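Local coordinates for protein O-methyltransferase, putative (Bacillus cereus, PDB 3DUW) that probably transfers a methyl group from S-adenosyl-L-methionine to a hydroxyl of its acceptor substrate, and binds the spent cofactor S-adenosyl-L-homocysteine, at residues A[46-49]-A[50-54]; A[106-109]-A[110-113]. All coordinates share one frame; numbering follows the deposited sequence.

Overall arrangement
Both contacts are local, each made along one continuous piece of chain in the Rossmann-like methyltransferase fold, and they do not touch: their centres lie about 17 Å apart and their nearest atoms about 8 Å. Interaction 1 is a buried stretch of helix 44-57, held by four regular i to i+4 backbone bonds and faced with apolar side chains. Interaction 2 is a surface turn between helix 93-105 and strand 112-116, where one carbonyl takes two unequal bonds; most side chains are polar, and L108 is the buried residue among those that touch. Helix 71-77 is their shared neighbour, touched by K48, L50, Q51 and V54 of the first and by A106, L108 and V112 of the second.

Interaction 1: A[46-49]-A[50-54]; sequences QGKF and LQLLV
F49 lies alongside L53 one helical turn on, the two side chains pointing the same way, and its ring carbon CE2 comes 4.1 Å from CD2 of L53. In both residues CG is anti to the backbone N (chi1 174° in F49, -164° in L53), which keeps the pair running together. K48 and L52 meet differently: they cross at a slant, with CG of K48 4.0 Å from CD1 of L52, while CG of L52 sits 3.3 Å from the carbonyl O of K48. The L50 side chain folds back over the preceding turn, its CG 3.5 Å from O of Q46.

Beneath these contacts the alpha-helical bonding is even. L50 N, Q51 N, L52 N and L53 N donate to the carbonyls of Q46, G47, K48 and F49; the bond from L52 N to K48 O measures 2.9 Å with an N-H...O angle of 168°, the straightest of the four.

The polar end of K48 leaves the contact, NZ bonding to O of L18 and weakly to O of A202 of the second subunit. Helix 44-57 lies against the central sheet of the Rossmann-like fold and also at the subunit interface, with the L50 side chain about 6 Å from the bound S-adenosyl-L-homocysteine. It packs L50 and L53 on strands 136-139 and 162-166, and K48, L50 and Q51 on helix 71-77, while F49 and L52 meet M218 of the second subunit, and L53 meets the L53 of that subunit.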
loop_
_atom_site.group_PDB
_atom_site.type_symbol
_atom_site.label_atom_id
_atom_site.label_comp_id
_atom_site.label_asym_id
_atom_site.label_seq_id
_atom_site.Cartn_x
_atom_site.Cartn_y
_atom_site.Cartn_z
ATOM N N GLN A 46 -1.910 -4.444 -8.704
ATOM C CA GLN A 46 -1.144 -4.961 -7.573
ATOM C C GLN A 46 0.335 -4.980 -7.967
ATOM O O GLN A 46 1.208 -4.662 -7.157
ATOM C CB GLN A 46 -1.600 -6.376 -7.207
ATOM C CG GLN A 46 -2.998 -6.435 -6.627
ATOM C CD GLN A 46 -3.522 -7.850 -6.501
ATOM O OE1 GLN A 46 -2.912 -8.800 -6.992
ATOM N NE2 GLN A 46 -4.669 -7.995 -5.852
ATOM N N GLY A 47 0.615 -5.366 -9.210
ATOM C CA GLY A 47 1.991 -5.380 -9.667
ATOM C C GLY A 47 2.587 -3.987 -9.615
ATOM O O GLY A 47 3.723 -3.808 -9.171
ATOM N N LYS A 48 1.829 -2.985 -10.057
ATOM C CA LYS A 48 2.356 -1.631 -10.030
ATOM C C LYS A 48 2.518 -1.145 -8.597
ATOM O O LYS A 48 3.423 -0.367 -8.303
ATOM C CB LYS A 48 1.474 -0.668 -10.818
ATOM C CG LYS A 48 2.150 0.681 -10.978
ATOM C CD LYS A 48 1.561 1.493 -12.101
ATOM C CE LYS A 48 2.392 2.742 -12.333
ATOM N NZ LYS A 48 1.822 3.561 -13.427
ATOM N N PHE A 49 1.645 -1.603 -7.704
ATOM C CA PHE A 49 1.755 -1.236 -6.300
ATOM C C PHE A 49 3.113 -1.736 -5.803
ATOM O O PHE A 49 3.842 -1.014 -5.123
ATOM C CB PHE A 49 0.641 -1.890 -5.481
ATOM C CG PHE A 49 0.778 -1.672 -4.001
ATOM C CD1 PHE A 49 0.355 -0.483 -3.414
ATOM C CD2 PHE A 49 1.375 -2.638 -3.200
ATOM C CE1 PHE A 49 0.529 -0.262 -2.046
ATOM C CE2 PHE A 49 1.554 -2.422 -1.833
ATOM C CZ PHE A 49 1.130 -1.233 -1.259
ATOM N N LEU A 50 3.451 -2.978 -6.137
ATOM C CA LEU A 50 4.732 -3.535 -5.717
ATOM C C LEU A 50 5.900 -2.744 -6.302
ATOM O O LEU A 50 6.853 -2.420 -5.597
ATOM C CB LEU A 50 4.844 -4.998 -6.139
ATOM C CG LEU A 50 3.924 -5.973 -5.398
ATOM C CD1 LEU A 50 4.026 -7.334 -6.056
ATOM C CD2 LEU A 50 4.306 -6.064 -3.924
ATOM N N GLN A 51 5.830 -2.437 -7.592
ATOM C CA GLN A 51 6.895 -1.680 -8.237
ATOM C C GLN A 51 7.100 -0.338 -7.541
ATOM O O GLN A 51 8.227 0.053 -7.237
ATOM C CB GLN A 51 6.548 -1.443 -9.701
ATOM C CG GLN A 51 7.616 -0.718 -10.488
ATOM C CD GLN A 51 7.204 -0.540 -11.924
ATOM O OE1 GLN A 51 6.337 0.267 -12.233
ATOM N NE2 GLN A 51 7.805 -1.316 -12.809
ATOM N N LEU A 52 6.004 0.371 -7.296
ATOM C CA LEU A 52 6.088 1.669 -6.648
ATOM C C LEU A 52 6.628 1.561 -5.228
ATOM O O LEU A 52 7.419 2.401 -4.803
ATOM C CB LEU A 52 4.715 2.348 -6.651
ATOM C CG LEU A 52 4.224 2.772 -8.042
ATOM C CD1 LEU A 52 2.772 3.219 -7.964
ATOM C CD2 LEU A 52 5.113 3.884 -8.592
ATOM N N LEU A 53 6.228 0.526 -4.494
ATOM C CA LEU A 53 6.714 0.379 -3.129
ATOM C C LEU A 53 8.220 0.131 -3.141
ATOM O O LEU A 53 8.946 0.624 -2.277
ATOM C CB LEU A 53 5.992 -0.766 -2.416
ATOM C CG LEU A 53 6.134 -0.759 -0.889
ATOM C CD1 LEU A 53 5.637 0.569 -0.321
ATOM C CD2 LEU A 53 5.352 -1.929 -0.303
ATOM N N VAL A 54 8.688 -0.637 -4.121
ATOM C CA VAL A 54 10.115 -0.908 -4.251
ATOM C C VAL A 54 10.851 0.411 -4.501
ATOM O O VAL A 54 11.909 0.660 -3.924
ATOM C CB VAL A 54 10.385 -1.889 -5.417
ATOM C CG1 VAL A 54 11.856 -1.848 -5.819
ATOM C CG2 VAL A 54 9.999 -3.302 -4.995
#

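Interaction 2: A[106-109]-A[110-113]; sequences ANLN and DRVE
L108 and R111 meet in the turn that leads from helix 93-105 into strand 112-116, a helix-to-strand link of the Rossmann-like fold. Just before it, N107, the first residue to leave helical geometry, has positive phi, and with two bonds back into the last turn the helix closes in a Schellman motif.

The backbone bonds converge on a single acceptor. O of L108 takes the N-H of R111 at 2.8 Å, with an N-H...O angle of 150°. That donor stands above the carbonyl plane, 54° out of it. The same oxygen receives a second, weak and bent bond from V112 N at 3.0 Å. One carbonyl therefore closes the turn and also reaches the first residue of the strand.

Apolar contacts flank this junction. CD2 of L108 lies 4.1 Å from CD of R111, and CB of L108 is 4.4 Å from CG2 of V112. From CG to NE the arginine chain is extended, carrying its guanidinium beyond the leucine to where NH1 bonds to O of A77. L108 itself is buried against I74 and I103, so it ties the turn to helices 71-77 and 93-105; V112 packs on T73, A77, I103 and V86.

The exposed side chain of D110 makes a further, polar approach. Its CG sits between the backbone N and the carbonyl carbon (chi1 72°), which brings the carboxylate back over the preceding residues, with OD1 3.6 Å from the carbonyl carbon of L108.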
loop_
_atom_site.group_PDB
_atom_site.type_symbol
_atom_site.label_atom_id
_atom_site.label_comp_id
_atom_site.label_asym_id
_atom_site.label_seq_id
_atom_site.Cartn_x
_atom_site.Cartn_y
_atom_site.Cartn_z
ATOM N N ALA A 106 11.718 -9.640 -21.241
ATOM C CA ALA A 106 11.531 -8.313 -20.666
ATOM C C ALA A 106 12.889 -7.634 -20.453
ATOM O O ALA A 106 12.965 -6.533 -19.910
ATOM C CB ALA A 106 10.779 -8.417 -19.341
ATOM N N ASN A 107 13.953 -8.303 -20.891
ATOM C CA ASN A 107 15.317 -7.789 -20.769
ATOM C C ASN A 107 15.708 -7.473 -19.329
ATOM O O ASN A 107 16.265 -6.412 -19.049
ATOM C CB ASN A 107 15.494 -6.537 -21.634
ATOM C CG ASN A 107 15.335 -6.824 -23.113
ATOM O OD1 ASN A 107 16.001 -7.703 -23.662
ATOM N ND2 ASN A 107 14.452 -6.080 -23.768
ATOM N N LEU A 108 15.430 -8.405 -18.422
ATOM C CA LEU A 108 15.742 -8.215 -17.009
ATOM C C LEU A 108 16.551 -9.361 -16.414
ATOM O O LEU A 108 16.772 -9.402 -15.204
ATOM C CB LEU A 108 14.444 -8.038 -16.215
ATOM C CG LEU A 108 13.678 -6.741 -16.490
ATOM C CD1 LEU A 108 12.260 -6.865 -15.961
ATOM C CD2 LEU A 108 14.399 -5.562 -15.846
ATOM N N ASN A 109 16.996 -10.289 -17.254
ATOM C CA ASN A 109 17.773 -11.422 -16.766
ATOM C C ASN A 109 19.048 -10.978 -16.052
ATOM O O ASN A 109 19.599 -11.719 -15.240
ATOM C CB ASN A 109 18.124 -12.358 -17.919
ATOM C CG ASN A 109 18.693 -11.623 -19.102
ATOM O OD1 ASN A 109 17.984 -10.880 -19.782
ATOM N ND2 ASN A 109 19.983 -11.812 -19.353
ATOM N N ASP A 110 19.512 -9.768 -16.349
ATOM C CA ASP A 110 20.717 -9.249 -15.713
ATOM C C ASP A 110 20.431 -8.805 -14.277
ATOM O O ASP A 110 21.350 -8.668 -13.470
ATOM C CB ASP A 110 21.277 -8.069 -16.519
ATOM C CG ASP A 110 20.434 -6.816 -16.389
ATOM O OD1 ASP A 110 19.190 -6.916 -16.474
ATOM O OD2 ASP A 110 21.017 -5.725 -16.209
ATOM N N ARG A 111 19.155 -8.585 -13.966
ATOM C CA ARG A 111 18.740 -8.149 -12.631
ATOM C C ARG A 111 18.034 -9.239 -11.834
ATOM O O ARG A 111 17.843 -9.094 -10.627
ATOM C CB ARG A 111 17.764 -6.971 -12.717
ATOM C CG ARG A 111 18.326 -5.640 -13.160
ATOM C CD ARG A 111 17.227 -4.591 -13.056
ATOM N NE ARG A 111 17.661 -3.268 -13.487
ATOM C CZ ARG A 111 16.877 -2.195 -13.505
ATOM N NH1 ARG A 111 15.610 -2.283 -13.113
ATOM N NH2 ARG A 111 17.359 -1.033 -13.922
ATOM N N VAL A 112 17.638 -10.320 -12.498
ATOM C CA VAL A 112 16.896 -11.373 -11.819
ATOM C C VAL A 112 17.491 -12.766 -11.876
ATOM O O VAL A 112 17.951 -13.218 -12.924
ATOM C CB VAL A 112 15.461 -11.468 -12.381
ATOM C CG1 VAL A 112 14.650 -12.468 -11.573
ATOM C CG2 VAL A 112 14.806 -10.099 -12.377
ATOM N N GLU A 113 17.458 -13.440 -10.731
ATOM C CA GLU A 113 17.932 -14.807 -10.601
ATOM C C GLU A 113 16.745 -15.652 -10.161
ATOM O O GLU A 113 16.143 -15.387 -9.119
ATOM C CB GLU A 113 19.043 -14.910 -9.552
ATOM C CG GLU A 113 19.382 -16.347 -9.165
ATOM C CD GLU A 113 20.554 -16.439 -8.208
ATOM O OE1 GLU A 113 20.539 -15.745 -7.171
ATOM O OE2 GLU A 113 21.492 -17.214 -8.495
#